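PDB 4OQJ: PKS from Streptomyces albus, which is a ketosynthase-containing part of an "AT-less" type I polyketide synthase of oxazolomycin biosynthesis, and probably condenses acyl units carried on phosphopantetheine. Local coordinates for residues G137-Y143 with G218-A224; K169-T174 with S186-N190; L28-F32 with Q109-C113; A78-L82 with V255-G259; V260-V264 with M378-I382. All coordinates share one frame. Numbering follows the deposited sequence.

Contact 1: residues G137-Y143 with G218-A224; sequences GVGLNTY and GAAHIQA
Segments 137-143 and 218-224 start as neighbouring parallel strands. Gly137 pairs with Ala219 (CA-CA 4.8 Å) and Val138 with Ala220 (CA-CA 4.9 Å). Ala220 N donates to Gly137 O at 3.1 Å, and Gly139 N donates to Ala220 O at 3.1 Å. Gly137 N to Gly218 O, 3.3 Å, is a weak bond. Beyond the strands, Leu140 and Asn141 bow away; Asn141 centres an inverse gamma turn and is the N-cap of helix 142-147. The segments meet again where Ala224 N donates to Thr142 OG1 at 3.0 Å, with Thr142 in the p rotamer. Val138 (m) and Ala220 share one sheet face, CG1 to CB 4.2 Å. Gly139 has no side chain, so its CA can sit at the edge of the His221 ring, 4.3 Å from CD2. Tyr143 CB lies 4.3 Å from Ala224 CB. His221 ND1 bonds to Gly257 O, and Tyr143 OH to Glu101 O. Strands 132-138 and 214-221 are parallel neighbours in the large mixed sheet of this thiolase-clan ketosynthase.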
# COMPACT_ATOMS: atom_id res chain seq x y z
N GLY A 137 4.97 -5.22 5.50
CA GLY A 137 5.92 -4.16 5.81
C GLY A 137 6.95 -4.66 6.81
O GLY A 137 6.65 -5.54 7.60
N VAL A 138 8.15 -4.10 6.77
CA VAL A 138 9.16 -4.37 7.78
C VAL A 138 9.59 -3.07 8.42
O VAL A 138 9.39 -1.98 7.88
CB VAL A 138 10.38 -5.11 7.21
CG1 VAL A 138 9.96 -6.49 6.66
CG2 VAL A 138 11.05 -4.30 6.12
N GLY A 139 10.20 -3.20 9.58
CA GLY A 139 10.64 -2.05 10.34
C GLY A 139 11.93 -1.48 9.82
O GLY A 139 12.46 -1.95 8.82
N LEU A 140 12.40 -0.44 10.49
CA LEU A 140 13.68 0.18 10.18
C LEU A 140 14.74 -0.89 10.00
O LEU A 140 14.88 -1.76 10.85
CB LEU A 140 14.08 1.13 11.31
CG LEU A 140 15.46 1.76 11.20
CD1 LEU A 140 15.54 2.74 10.01
CD2 LEU A 140 15.81 2.47 12.51
N ASN A 141 15.49 -0.83 8.90
CA ASN A 141 16.49 -1.87 8.65
C ASN A 141 17.79 -1.52 9.36
O ASN A 141 18.68 -0.90 8.79
CB ASN A 141 16.73 -2.06 7.15
CG ASN A 141 17.54 -3.30 6.85
OD1 ASN A 141 18.07 -3.93 7.77
ND2 ASN A 141 17.64 -3.66 5.58
N THR A 142 17.89 -1.91 10.63
CA THR A 142 19.10 -1.64 11.39
C THR A 142 20.20 -2.64 11.01
O THR A 142 21.37 -2.42 11.33
CB THR A 142 18.83 -1.68 12.91
OG1 THR A 142 18.08 -2.85 13.25
CG2 THR A 142 18.04 -0.42 13.35
N TYR A 143 19.84 -3.73 10.34
CA TYR A 143 20.84 -4.69 9.83
C TYR A 143 21.72 -4.04 8.78
O TYR A 143 22.93 -4.20 8.77
CB TYR A 143 20.14 -5.91 9.25
CG TYR A 143 21.01 -7.12 8.95
CD1 TYR A 143 21.47 -7.94 9.96
CD2 TYR A 143 21.31 -7.46 7.64
CE1 TYR A 143 22.23 -9.06 9.68
CE2 TYR A 143 22.07 -8.57 7.35
CZ TYR A 143 22.52 -9.37 8.37
OH TYR A 143 23.27 -10.50 8.08
N GLY A 218 0.84 -9.04 6.52
CA GLY A 218 1.72 -9.27 7.65
C GLY A 218 2.82 -8.24 7.79
O GLY A 218 2.87 -7.28 7.04
N ALA A 219 3.70 -8.46 8.75
CA ALA A 219 4.74 -7.50 9.05
C ALA A 219 5.79 -8.16 9.91
O ALA A 219 5.51 -9.15 10.58
CB ALA A 219 4.15 -6.29 9.74
N ALA A 220 7.01 -7.62 9.87
CA ALA A 220 8.11 -8.10 10.72
C ALA A 220 8.83 -6.91 11.29
O ALA A 220 9.05 -5.94 10.59
CB ALA A 220 9.08 -8.95 9.93
N HIS A 221 9.22 -6.99 12.55
CA HIS A 221 10.07 -5.96 13.16
C HIS A 221 11.13 -6.66 13.98
O HIS A 221 10.82 -7.33 14.97
CB HIS A 221 9.29 -5.00 14.05
CG HIS A 221 10.16 -4.09 14.85
ND1 HIS A 221 10.45 -4.31 16.18
CD2 HIS A 221 10.83 -2.96 14.50
CE1 HIS A 221 11.25 -3.36 16.62
NE2 HIS A 221 11.49 -2.53 15.62
N ILE A 222 12.38 -6.53 13.55
CA ILE A 222 13.48 -7.17 14.27
C ILE A 222 14.66 -6.23 14.33
O ILE A 222 15.20 -5.84 13.29
CB ILE A 222 13.95 -8.47 13.61
CG1 ILE A 222 12.78 -9.43 13.44
CG2 ILE A 222 15.03 -9.12 14.47
CD1 ILE A 222 13.09 -10.60 12.56
N GLN A 223 15.03 -5.84 15.54
CA GLN A 223 16.21 -5.00 15.74
C GLN A 223 17.46 -5.83 15.58
O GLN A 223 17.57 -6.92 16.15
CB GLN A 223 16.19 -4.36 17.11
CG GLN A 223 14.96 -3.56 17.42
CD GLN A 223 14.91 -3.19 18.88
OE1 GLN A 223 15.03 -4.05 19.76
NE2 GLN A 223 14.77 -1.90 19.15
N ALA A 224 18.43 -5.33 14.82
CA ALA A 224 19.66 -6.07 14.62
C ALA A 224 20.43 -6.20 15.93
O ALA A 224 21.26 -7.08 16.07
CB ALA A 224 20.52 -5.42 13.55

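Contact 2: residues K169-T174 with S186-N190; sequences KDFVAT and SVSTN
Strand 186-190 is extended and packs against residues 169-174, which lead into helix 171-180. The nearest CA pair is Ala173 and Ser188, at 5.4 Å. Ser186 points toward the helix, and Thr174 CG2 lies 4.5 Å from Ser186 CB. Ser186 OG bonds to Gly184 O. Val187 turns its side chain away, but its O lies 3.5 Å from Ala173 CB. Ser188, rotamer m, is the centre of the contact. Its OG donates to Lys169 O at 2.9 Å and also lies 3.3 Å from Val172 CG1, with Val172 in p. Thr189 faces away, onto helix 195-209. Asn190 (m) points toward 169-174. A water bridges it to Lys169, donating to Asn190 OD1 at 2.8 Å and to Lys169 O at 3.1 Å. Lys169 NZ lies 3.7 Å from Asn190 ND2; both reach Val138 O, the amide only weakly. Across the dimer interface, Lys169 NZ forms a salt bridge with Asp170 of the second subunit. Ser188 and Asn190 pair with an antiparallel strand of that subunit, so the sheet continues across the dimer. Lys169 O receives both the Ser188 hydroxyl and the water, which ties Lys169 to the interface strand by buried polar bonds.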
# COMPACT_ATOMS: atom_id res chain seq x y z
N LYS A 169 13.12 -1.72 1.84
CA LYS A 169 11.76 -2.10 2.27
C LYS A 169 10.93 -2.66 1.12
O LYS A 169 10.09 -3.55 1.32
CB LYS A 169 11.03 -0.89 2.87
CG LYS A 169 11.71 -0.31 4.09
CD LYS A 169 10.75 -0.21 5.28
CE LYS A 169 11.47 0.35 6.48
NZ LYS A 169 10.54 0.64 7.60
N ASP A 170 11.17 -2.12 -0.07
CA ASP A 170 10.44 -2.46 -1.29
C ASP A 170 10.42 -3.94 -1.59
O ASP A 170 9.56 -4.39 -2.36
CB ASP A 170 11.05 -1.79 -2.52
CG ASP A 170 11.16 -0.31 -2.39
OD1 ASP A 170 11.76 0.15 -1.40
OD2 ASP A 170 10.65 0.40 -3.30
N PHE A 171 11.38 -4.69 -1.06
CA PHE A 171 11.58 -6.04 -1.56
C PHE A 171 11.02 -7.12 -0.65
O PHE A 171 11.07 -8.28 -1.00
CB PHE A 171 13.08 -6.25 -1.84
CG PHE A 171 13.60 -5.29 -2.86
CD1 PHE A 171 13.29 -5.44 -4.20
CD2 PHE A 171 14.35 -4.18 -2.48
CE1 PHE A 171 13.73 -4.53 -5.16
CE2 PHE A 171 14.79 -3.27 -3.43
CZ PHE A 171 14.48 -3.44 -4.77
N VAL A 172 10.44 -6.75 0.50
CA VAL A 172 9.94 -7.79 1.41
C VAL A 172 8.76 -8.54 0.78
O VAL A 172 8.72 -9.76 0.83
CB VAL A 172 9.51 -7.25 2.80
CG1 VAL A 172 8.40 -6.20 2.75
CG2 VAL A 172 9.10 -8.41 3.72
N ALA A 173 7.83 -7.81 0.17
CA ALA A 173 6.65 -8.43 -0.39
C ALA A 173 7.00 -9.15 -1.68
O ALA A 173 6.52 -10.25 -1.90
CB ALA A 173 5.53 -7.40 -0.63
N THR A 174 7.82 -8.54 -2.53
CA THR A 174 8.14 -9.16 -3.80
C THR A 174 9.10 -10.37 -3.68
O THR A 174 8.99 -11.31 -4.45
CB THR A 174 8.77 -8.14 -4.77
OG1 THR A 174 9.96 -7.60 -4.19
CG2 THR A 174 7.77 -7.03 -5.07
N SER A 186 1.68 -7.58 -5.13
CA SER A 186 2.65 -7.78 -4.07
C SER A 186 3.27 -6.43 -3.75
O SER A 186 4.01 -5.86 -4.56
CB SER A 186 3.68 -8.81 -4.50
OG SER A 186 3.02 -10.05 -4.81
N VAL A 187 2.93 -5.92 -2.58
CA VAL A 187 3.17 -4.52 -2.28
C VAL A 187 3.74 -4.36 -0.88
O VAL A 187 3.21 -4.91 0.09
CB VAL A 187 1.85 -3.70 -2.39
CG1 VAL A 187 2.11 -2.21 -2.16
CG2 VAL A 187 1.22 -3.91 -3.76
N SER A 188 4.84 -3.63 -0.76
CA SER A 188 5.34 -3.28 0.56
C SER A 188 4.62 -2.02 1.03
O SER A 188 4.58 -1.00 0.34
CB SER A 188 6.85 -3.08 0.57
OG SER A 188 7.48 -4.30 0.18
N THR A 189 4.01 -2.14 2.21
CA THR A 189 3.17 -1.09 2.77
C THR A 189 3.71 -0.77 4.16
O THR A 189 3.95 -1.67 4.98
CB THR A 189 1.70 -1.54 2.84
OG1 THR A 189 1.53 -2.43 3.93
CG2 THR A 189 1.29 -2.27 1.57
N ASN A 190 3.90 0.52 4.43
CA ASN A 190 4.53 0.96 5.66
C ASN A 190 3.86 2.22 6.22
O ASN A 190 3.76 3.22 5.52
CB ASN A 190 6.01 1.24 5.40
CG ASN A 190 6.83 -0.02 5.32
OD1 ASN A 190 7.13 -0.52 4.23
ND2 ASN A 190 7.20 -0.55 6.48
O HOH W 1 8.50 -3.00 3.98

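Contact 3: residues L28-F32 with Q109-C113; sequences LACRF and QFLEC
Strand 28-31 crosses helix 109-113, part of helix 105-121. The axes come within 8.9 Å, and their N-to-C directions differ by 143°, so they run roughly antiparallel. The closest CA pair is Ala29 and Cys113, at 6.0 Å. Leu28 points away, and its O accepts a bond from Arg120 of the same helix. Ala29 points toward the helix. Its CB is 3.5 Å from Cys113 O and 3.8 Å from Cys113 SG, with Cys113 in t. Cys30 turns to the other side of the sheet, onto Ile382, but its N is 3.9 Å from Cys113 SG. Arg31 points back to the helix and buries the most surface of any residue in the pair. Its chain is extended after an m chi1, with chi2 and chi3 both t. Arg31 NH1 forms a salt bridge with Glu112 OE1 at 2.8 Å and donates to Gln109 OE1 at 2.9 Å; as part of that salt bridge, Arg31 NH2 donates to Glu112 OE1 at 2.9 Å. Phe32 leaves the strand and stacks edge-to-face with Phe41. This is the layering of helix on central sheet found in the thiolase fold. Glu112 OE2 also binds Asp89 N, and Arg31 NH2 forms a second salt bridge with Glu116. The positive charge is therefore held by two acids of helix 105-121, which fixes the end of the strand to that helix.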
# COMPACT_ATOMS: atom_id res chain seq x y z
N LEU A 28 -2.81 -18.55 9.46
CA LEU A 28 -2.04 -17.51 10.13
C LEU A 28 -0.79 -18.11 10.72
O LEU A 28 -0.68 -19.33 10.86
CB LEU A 28 -2.86 -16.80 11.21
CG LEU A 28 -3.49 -17.60 12.36
CD1 LEU A 28 -2.47 -17.99 13.41
CD2 LEU A 28 -4.59 -16.77 13.01
N ALA A 29 0.17 -17.26 11.03
CA ALA A 29 1.43 -17.69 11.61
C ALA A 29 2.08 -16.53 12.34
O ALA A 29 1.82 -15.36 12.05
CB ALA A 29 2.36 -18.23 10.54
N CYS A 30 2.94 -16.86 13.30
CA CYS A 30 3.59 -15.85 14.10
C CYS A 30 4.80 -16.39 14.81
O CYS A 30 4.83 -17.55 15.28
CB CYS A 30 2.60 -15.26 15.12
SG CYS A 30 1.85 -16.51 16.21
N ARG A 31 5.81 -15.54 14.90
CA ARG A 31 6.95 -15.75 15.76
C ARG A 31 7.08 -14.46 16.56
O ARG A 31 7.47 -13.42 16.03
CB ARG A 31 8.21 -16.04 14.96
CG ARG A 31 8.01 -17.21 13.98
CD ARG A 31 8.99 -17.17 12.85
NE ARG A 31 8.99 -18.43 12.09
CZ ARG A 31 10.01 -18.84 11.34
NH1 ARG A 31 11.10 -18.08 11.24
NH2 ARG A 31 9.94 -20.01 10.70
N PHE A 32 6.69 -14.56 17.83
CA PHE A 32 6.65 -13.43 18.75
C PHE A 32 7.58 -13.78 19.92
O PHE A 32 7.99 -14.94 20.04
CB PHE A 32 5.23 -13.18 19.25
CG PHE A 32 4.26 -12.73 18.17
CD1 PHE A 32 4.66 -11.92 17.12
CD2 PHE A 32 2.93 -13.11 18.23
CE1 PHE A 32 3.75 -11.51 16.15
CE2 PHE A 32 2.03 -12.71 17.26
CZ PHE A 32 2.44 -11.89 16.23
N GLN A 109 12.74 -13.66 8.05
CA GLN A 109 11.73 -14.13 8.99
C GLN A 109 10.33 -13.97 8.39
O GLN A 109 9.46 -14.82 8.61
CB GLN A 109 11.85 -13.37 10.31
CG GLN A 109 13.09 -13.76 11.09
CD GLN A 109 13.01 -15.15 11.68
OE1 GLN A 109 12.01 -15.51 12.27
NE2 GLN A 109 14.07 -15.92 11.51
N PHE A 110 10.09 -12.91 7.62
CA PHE A 110 8.77 -12.73 7.03
C PHE A 110 8.52 -13.83 6.00
O PHE A 110 7.41 -14.35 5.89
CB PHE A 110 8.56 -11.38 6.35
CG PHE A 110 7.17 -11.24 5.81
CD1 PHE A 110 6.11 -11.01 6.68
CD2 PHE A 110 6.90 -11.46 4.48
CE1 PHE A 110 4.81 -10.96 6.21
CE2 PHE A 110 5.60 -11.40 3.99
CZ PHE A 110 4.56 -11.14 4.85
N LEU A 111 9.55 -14.18 5.24
CA LEU A 111 9.45 -15.22 4.23
C LEU A 111 9.11 -16.57 4.86
O LEU A 111 8.21 -17.27 4.40
CB LEU A 111 10.76 -15.32 3.42
CG LEU A 111 10.85 -16.44 2.38
CD1 LEU A 111 9.61 -16.48 1.43
CD2 LEU A 111 12.12 -16.29 1.56
N GLU A 112 9.80 -16.94 5.93
CA GLU A 112 9.48 -18.22 6.57
C GLU A 112 8.09 -18.15 7.20
O GLU A 112 7.34 -19.12 7.14
CB GLU A 112 10.52 -18.59 7.62
CG GLU A 112 11.81 -19.11 7.04
CD GLU A 112 12.76 -19.66 8.10
OE1 GLU A 112 12.43 -19.59 9.30
OE2 GLU A 112 13.84 -20.16 7.73
N CYS A 113 7.75 -17.01 7.79
CA CYS A 113 6.43 -16.87 8.44
C CYS A 113 5.26 -16.97 7.42
O CYS A 113 4.23 -17.59 7.69
CB CYS A 113 6.34 -15.55 9.19
SG CYS A 113 4.87 -15.41 10.25

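Contact 4: residues A78-L82 with V255-G259; sequences AGQVL and VIGNG
Two extended segments run side by side within the thiolase-fold ketosynthase, joining 78-82 to the loop that leads into strand 259-267. The directions from CA 79 to 82 and from CA 255 to 259 differ by only 5°, and Gln80 CA lies 4.7 Å from Gly257 CA. Gln80 starts toward the other segment, then folds back with chi1 and chi2 both m. Its CB is 3.9 Å from Ile256 O, and its CG is 4.4 Å from Val255 CG1. The amide end leads away, where OE1 bonds to Thr51 OG1 and NE2 to Asn368 O. Val255 is t and points toward 78-82; its CG1 also lies 4.4 Å from Gly79 CA. Gly257 offers no CB, which leaves room for Gln80 CB. Leu82 is t at chi1 and p at chi2. Its CB packs 3.9 Å from Asn258 CB, and its CD2 reaches Gly259 CA at 4.1 Å. Val81 and Ile256 point away. Asn258 is m, with chi2 near -95°. Its OD1 bonds to Gln223 N in the loop after strand 214-221, while ND2 turns to 78-82. A water accepts from Gln80 N at 2.8 Å and donates to Ile256 O at 2.6 Å. Gln80 O takes two bonds from one residue: a weak one from Asn258 N at 3.2 Å, and a straight one from Asn258 ND2 at 3.0 Å, with an N-H...O angle of 169°.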
# COMPACT_ATOMS: atom_id res chain seq x y z
N ALA A 78 16.69 -5.44 30.14
CA ALA A 78 15.65 -6.37 29.74
C ALA A 78 15.19 -6.05 28.33
O ALA A 78 15.42 -4.95 27.84
CB ALA A 78 14.49 -6.31 30.72
N GLY A 79 14.55 -7.02 27.69
CA GLY A 79 14.08 -6.84 26.34
C GLY A 79 13.09 -7.92 25.97
O GLY A 79 12.95 -8.91 26.68
N GLN A 80 12.38 -7.69 24.87
CA GLN A 80 11.42 -8.64 24.33
C GLN A 80 12.01 -9.18 23.06
O GLN A 80 11.84 -8.57 22.00
CB GLN A 80 10.08 -7.95 24.06
CG GLN A 80 9.31 -7.59 25.32
CD GLN A 80 8.55 -8.78 25.89
OE1 GLN A 80 8.80 -9.92 25.52
NE2 GLN A 80 7.60 -8.49 26.79
N VAL A 81 12.72 -10.30 23.17
CA VAL A 81 13.52 -10.80 22.05
C VAL A 81 12.84 -11.92 21.27
O VAL A 81 12.09 -12.74 21.82
CB VAL A 81 14.91 -11.30 22.52
CG1 VAL A 81 15.56 -10.27 23.43
CG2 VAL A 81 14.81 -12.64 23.21
N LEU A 82 13.12 -11.95 19.97
CA LEU A 82 12.72 -13.04 19.11
C LEU A 82 13.87 -14.04 18.98
O LEU A 82 14.89 -13.74 18.36
CB LEU A 82 12.30 -12.53 17.74
CG LEU A 82 11.89 -13.63 16.76
CD1 LEU A 82 10.67 -14.38 17.28
CD2 LEU A 82 11.62 -13.02 15.39
N VAL A 255 7.86 -1.55 26.10
CA VAL A 255 9.17 -2.05 25.70
C VAL A 255 9.08 -2.42 24.24
O VAL A 255 8.13 -3.07 23.83
CB VAL A 255 9.60 -3.30 26.49
CG1 VAL A 255 11.05 -3.66 26.17
CG2 VAL A 255 9.46 -3.06 27.93
N ILE A 256 10.04 -2.03 23.45
CA ILE A 256 10.06 -2.39 22.07
C ILE A 256 10.27 -3.88 21.96
O ILE A 256 11.04 -4.42 22.68
CB ILE A 256 11.10 -1.60 21.29
CG1 ILE A 256 10.58 -1.39 19.89
CG2 ILE A 256 12.48 -2.19 21.38
CD1 ILE A 256 9.36 -0.54 19.94
N GLY A 257 9.55 -4.53 21.10
CA GLY A 257 9.73 -5.96 20.92
C GLY A 257 10.07 -6.35 19.51
O GLY A 257 10.06 -5.52 18.58
N ASN A 258 10.34 -7.64 19.35
CA ASN A 258 10.74 -8.17 18.06
C ASN A 258 9.84 -9.31 17.67
O ASN A 258 9.54 -10.16 18.50
CB ASN A 258 12.21 -8.62 18.14
CG ASN A 258 13.13 -7.48 18.50
OD1 ASN A 258 13.71 -6.82 17.64
ND2 ASN A 258 13.26 -7.22 19.78
N GLY A 259 9.39 -9.32 16.42
CA GLY A 259 8.53 -10.40 15.99
C GLY A 259 7.98 -10.24 14.60
O GLY A 259 8.25 -9.25 13.91
O HOH W 2 13.30 -5.42 23.47

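Contact 5: residues V260-V264 with M378-I382; sequences VGAVV and MAGLI
This is a buried apolar contact of a helix on a sheet, deep in the ketosynthase fold. Strand 260-264 belongs to the large mixed sheet, and 378-382 is one turn of helix 376-390. The axes approach to 8.4 Å, and the N-to-C directions differ by 48°. The nearest CA pair is Gly261 and Met378, at 5.5 Å. The strand is fully extended, and the helix turn is regular, with Ile382 N bonded to Met378 O at 2.9 Å. Gly261 makes the close approach possible. A CB there would point at the helix and clash with Met378 CB. Met378 is modelled as selenomethionine, with chi1 and chi2 both m, so its side chain folds along the strand. Its CG lies 3.5 Å from Gly261 O, and its SE lies 3.8 Å from Ala262 N. Val263 (m) points toward the helix, with CG1 4.2 Å from Met378 SE and 4.3 Å from Ile382 CG1. Ile382 is m then t, and its CD1 comes 4.5 Å from Gly261 CA and 4.2 Å from Ala262 O. Ala262 itself points away. The strand lies between 214-221 and 23-31, bonded through Gly261 to Ala219 and through Ala262 to Ala29. Helix 376-390 covers the face bearing Val263, with Met378 and Leu381 also touching helix 195-209. On the opposite face, Val260 packs on helix 105-121.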
# COMPACT_ATOMS: atom_id res chain seq x y z
N VAL A 260 7.21 -11.24 14.18
CA VAL A 260 6.72 -11.31 12.81
C VAL A 260 5.43 -12.08 12.83
O VAL A 260 5.28 -13.03 13.60
CB VAL A 260 7.74 -11.99 11.86
CG1 VAL A 260 8.12 -13.39 12.37
CG2 VAL A 260 7.21 -12.11 10.46
N GLY A 261 4.49 -11.68 11.97
CA GLY A 261 3.21 -12.36 11.89
C GLY A 261 2.60 -12.18 10.52
O GLY A 261 2.92 -11.24 9.80
N ALA A 262 1.72 -13.11 10.17
CA ALA A 262 0.99 -13.05 8.91
C ALA A 262 -0.36 -13.76 9.01
O ALA A 262 -0.52 -14.73 9.77
CB ALA A 262 1.83 -13.67 7.79
N VAL A 263 -1.32 -13.24 8.27
CA VAL A 263 -2.60 -13.91 8.10
C VAL A 263 -2.86 -14.13 6.62
O VAL A 263 -2.37 -13.39 5.77
CB VAL A 263 -3.75 -13.09 8.73
CG1 VAL A 263 -3.54 -12.95 10.22
CG2 VAL A 263 -3.88 -11.71 8.06
N VAL A 264 -3.64 -15.17 6.33
CA VAL A 264 -4.08 -15.50 4.98
C VAL A 264 -5.58 -15.24 4.90
O VAL A 264 -6.34 -15.76 5.72
CB VAL A 264 -3.78 -16.97 4.64
CG1 VAL A 264 -4.24 -17.33 3.22
CG2 VAL A 264 -2.30 -17.26 4.81
N MSE A 378 -0.14 -7.16 14.16
CA MSE A 378 -0.24 -8.62 13.98
C MSE A 378 -0.38 -9.30 15.33
O MSE A 378 -1.19 -10.21 15.50
CB MSE A 378 1.00 -9.19 13.26
CG MSE A 378 0.97 -9.12 11.73
SE MSE A 378 -0.53 -10.08 10.93
CE MSE A 378 -1.32 -8.47 10.47
N ALA A 379 0.40 -8.87 16.31
CA ALA A 379 0.31 -9.46 17.63
C ALA A 379 -1.10 -9.22 18.20
O ALA A 379 -1.71 -10.11 18.79
CB ALA A 379 1.38 -8.88 18.55
N GLY A 380 -1.64 -8.03 17.97
CA GLY A 380 -2.98 -7.69 18.46
C GLY A 380 -4.10 -8.45 17.74
O GLY A 380 -5.03 -8.95 18.37
N LEU A 381 -4.02 -8.53 16.41
CA LEU A 381 -5.05 -9.20 15.62
C LEU A 381 -5.03 -10.70 15.86
O LEU A 381 -6.09 -11.32 16.05
CB LEU A 381 -4.86 -8.89 14.13
CG LEU A 381 -5.82 -9.56 13.13
CD1 LEU A 381 -7.28 -9.29 13.48
CD2 LEU A 381 -5.51 -9.09 11.73
N ILE A 382 -3.84 -11.29 15.88
CA ILE A 382 -3.74 -12.73 16.06
C ILE A 382 -4.17 -13.12 17.47
O ILE A 382 -4.83 -14.13 17.61
CB ILE A 382 -2.32 -13.25 15.74
CG1 ILE A 382 -2.10 -13.16 14.23
CG2 ILE A 382 -2.17 -14.72 16.18
CD1 ILE A 382 -0.69 -13.45 13.76

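Contacts 1, 2, 3 and 5 all reach the large mixed sheet, in which strands 186-190, 132-138, 214-221, 259-267 and 23-31 lie side by side in that order. Contacts 3 and 5 have centres about 9 Å apart and share the 23-31/259-267 pairing: helix 105-121 covers one face and helix 376-390 the other. Contact 2 is nested along the chain within contact 1, and contact 1 within contact 4. Contact 4 adjoins contact 5 in sequence and bonds to contact 1 through Gly257 and Asn258. Contacts 2 and 4 are farthest apart, with centres about 23 Å apart. The set thus runs from the dimer interface, reached by contacts 1 and 2, into the ketosynthase core.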